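Local coordinates for protein 2-hydroxymethyl glutarate dehydrogenase (Eubacterium barkeri, PDB 3CKY) that catalyses the reversible NAD-dependent interconversion of (S)-2-hydroxymethylglutarate and 2-formylglutarate, a step in the fermentation of nicotinate, at residues A284-K287 with V288-M292. Numbering follows the deposited sequence.
Sequences AVIK and VWEQM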
ATOM      1  N   ALA A 284       2.740 -10.194  18.137  1.00 39.89           N
ATOM      2  CA  ALA A 284       2.469 -11.495  17.501  1.00 39.51           C
ATOM      3  C   ALA A 284       2.257 -11.370  15.995  1.00 38.75           C
ATOM      4  O   ALA A 284       2.252 -12.358  15.300  1.00 38.58           O
ATOM      5  CB  ALA A 284       1.261 -12.183  18.152  1.00 38.62           C
ATOM      6  N   VAL A 285       2.088 -10.161  15.479  1.00 39.20           N
ATOM      7  CA  VAL A 285       2.013  -9.960  14.012  1.00 39.44           C
ATOM      8  C   VAL A 285       3.258 -10.525  13.273  1.00 39.59           C
ATOM      9  O   VAL A 285       3.164 -10.911  12.104  1.00 39.36           O
ATOM     10  CB  VAL A 285       1.782  -8.464  13.665  1.00 39.38           C
ATOM     11  CG1 VAL A 285       3.070  -7.652  13.852  1.00 38.59           C
ATOM     12  CG2 VAL A 285       1.226  -8.319  12.265  1.00 39.30           C
ATOM     13  N   ILE A 286       4.401 -10.594  13.968  1.00 39.42           N
ATOM     14  CA  ILE A 286       5.600 -11.236  13.439  1.00 40.20           C
ATOM     15  C   ILE A 286       5.329 -12.683  12.934  1.00 40.65           C
ATOM     16  O   ILE A 286       5.945 -13.143  11.971  1.00 40.56           O
ATOM     17  CB  ILE A 286       6.783 -11.238  14.470  1.00 39.96           C
ATOM     18  CG1 ILE A 286       8.113 -11.506  13.756  1.00 40.15           C
ATOM     19  CG2 ILE A 286       6.566 -12.302  15.574  1.00 39.83           C
ATOM     20  CD1 ILE A 286       9.367 -11.237  14.590  1.00 39.61           C
ATOM     21  N   LYS A 287       4.408 -13.384  13.596  1.00 41.40           N
ATOM     22  CA  LYS A 287       4.001 -14.739  13.199  1.00 41.54           C
ATOM     23  C   LYS A 287       3.458 -14.812  11.765  1.00 41.56           C
ATOM     24  O   LYS A 287       3.559 -15.856  11.128  1.00 41.45           O
ATOM     25  CB  LYS A 287       2.937 -15.267  14.141  1.00 41.63           C
ATOM     26  CG  LYS A 287       3.405 -15.516  15.563  1.00 42.53           C
ATOM     27  CD  LYS A 287       2.260 -16.135  16.371  1.00 41.95           C
ATOM     28  CE  LYS A 287       2.566 -16.149  17.835  1.00 42.41           C
ATOM     29  NZ  LYS A 287       1.535 -16.922  18.594  1.00 43.38           N
ATOM     30  N   VAL A 288       2.901 -13.709  11.258  1.00 42.14           N
ATOM     31  CA  VAL A 288       2.539 -13.614   9.822  1.00 42.10           C
ATOM     32  C   VAL A 288       3.715 -13.981   8.899  1.00 42.09           C
ATOM     33  O   VAL A 288       3.568 -14.786   7.984  1.00 42.32           O
ATOM     34  CB  VAL A 288       2.017 -12.224   9.415  1.00 41.72           C
ATOM     35  CG1 VAL A 288       1.824 -12.152   7.882  1.00 40.78           C
ATOM     36  CG2 VAL A 288       0.713 -11.894  10.147  1.00 41.58           C
ATOM     37  N   TRP A 289       4.880 -13.420   9.175  1.00 42.01           N
ATOM     38  CA  TRP A 289       6.048 -13.651   8.333  1.00 42.01           C
ATOM     39  C   TRP A 289       6.737 -14.981   8.628  1.00 41.88           C
ATOM     40  O   TRP A 289       7.231 -15.640   7.717  1.00 41.33           O
ATOM     41  CB  TRP A 289       7.026 -12.478   8.473  1.00 42.07           C
ATOM     42  CG  TRP A 289       6.415 -11.136   8.126  1.00 41.84           C
ATOM     43  CD1 TRP A 289       6.448 -10.016   8.886  1.00 42.34           C
ATOM     44  CD2 TRP A 289       5.656 -10.797   6.941  1.00 42.41           C
ATOM     45  NE1 TRP A 289       5.773  -8.992   8.257  1.00 42.88           N
ATOM     46  CE2 TRP A 289       5.274  -9.446   7.065  1.00 42.41           C
ATOM     47  CE3 TRP A 289       5.256 -11.512   5.798  1.00 41.70           C
ATOM     48  CZ2 TRP A 289       4.517  -8.781   6.083  1.00 41.94           C
ATOM     49  CZ3 TRP A 289       4.500 -10.855   4.829  1.00 42.18           C
ATOM     50  CH2 TRP A 289       4.145  -9.498   4.980  1.00 42.20           C
ATOM     51  N   GLU A 290       6.747 -15.377   9.900  1.00 42.34           N
ATOM     52  CA  GLU A 290       7.289 -16.678  10.322  1.00 42.54           C
ATOM     53  C   GLU A 290       6.549 -17.811   9.653  1.00 42.44           C
ATOM     54  O   GLU A 290       7.163 -18.759   9.173  1.00 42.40           O
ATOM     55  CB  GLU A 290       7.222 -16.840  11.849  1.00 41.86           C
ATOM     56  CG  GLU A 290       8.105 -15.842  12.574  1.00 43.56           C
ATOM     57  CD  GLU A 290       8.058 -15.970  14.080  1.00 43.73           C
ATOM     58  OE1 GLU A 290       9.161 -16.018  14.688  1.00 46.25           O
ATOM     59  OE2 GLU A 290       6.940 -16.019  14.646  1.00 42.84           O
ATOM     60  N   GLN A 291       5.231 -17.707   9.617  1.00 42.91           N
ATOM     61  CA  GLN A 291       4.431 -18.753   9.028  1.00 43.28           C
ATOM     62  C   GLN A 291       4.682 -18.800   7.514  1.00 43.29           C
ATOM     63  O   GLN A 291       4.776 -19.878   6.936  1.00 43.50           O
ATOM     64  CB  GLN A 291       2.944 -18.546   9.342  1.00 43.55           C
ATOM     65  CG  GLN A 291       2.005 -19.578   8.713  1.00 45.75           C
ATOM     66  CD  GLN A 291       2.367 -21.021   9.057  1.00 51.11           C
ATOM     67  OE1 GLN A 291       2.584 -21.357  10.229  1.00 55.30           O
ATOM     68  NE2 GLN A 291       2.425 -21.887   8.035  1.00 53.71           N
ATOM     69  N   MET A 292       4.802 -17.639   6.884  1.00 42.77           N
ATOM     70  CA  MET A 292       4.976 -17.579   5.436  1.00 43.12           C
ATOM     71  C   MET A 292       6.366 -18.040   4.979  1.00 43.27           C
ATOM     72  O   MET A 292       6.498 -18.609   3.893  1.00 43.33           O
ATOM     73  CB  MET A 292       4.731 -16.152   4.945  1.00 43.21           C
ATOM     74  CG  MET A 292       4.412 -16.039   3.467  1.00 42.71           C
ATOM     75  SD  MET A 292       4.147 -14.335   2.980  1.00 43.37           S
ATOM     76  CE  MET A 292       2.645 -13.912   3.882  1.00 40.63           C
TER
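The contact lies on the last helix, 286-293, of the all-helical C-terminal domain, and Ile286 O shows how its backbone bonding changes. Two amides reach this oxygen: Glu290 N in the carbonyl plane at 3.2 Å, with a nearly straight N-H...O angle of 167°, and Trp289 N in a weak, bent bond. One step earlier the spacing is i to i+3, Val288 N bonding Val285 O at 2.9 Å from above the carbonyl plane, 54° out of it. One step later Gln291 N meets Lys287 O at 2.9 Å, a regular alpha-helical bond. Glu290 folds back along the preceding turn: CG stands anti to its own carbonyl carbon (chi1 -65°) and the chain beyond is extended, laying OE2 3.5 Å from Lys287 CA and 3.7 Å from Lys287 CG. These are van der Waals contacts of a carboxylate oxygen with the stem of Lys287, not a salt bridge, since Lys287 NZ and Glu290 OE2 are 6.8 Å apart; NZ pairs instead with Glu280, while Glu290 OE1 accepts the amides of Val297 and Ser298, tying the C-terminal tail to the helix. With an alanine in place of Glu290, those two amides would probably lose their shared acceptor and the tail would be held less firmly. Ile286 and Trp289 pack on helix 169-197, and Val285 meets helix 260-274. Toward a second subunit Val288 and Met292 pack against Met292 of that chain. Within the helix, Val288 CG1 lies 4.0 Å above one face of the Trp289 ring, offset toward its rim, and Met292 SD sits in plane at the ring edge.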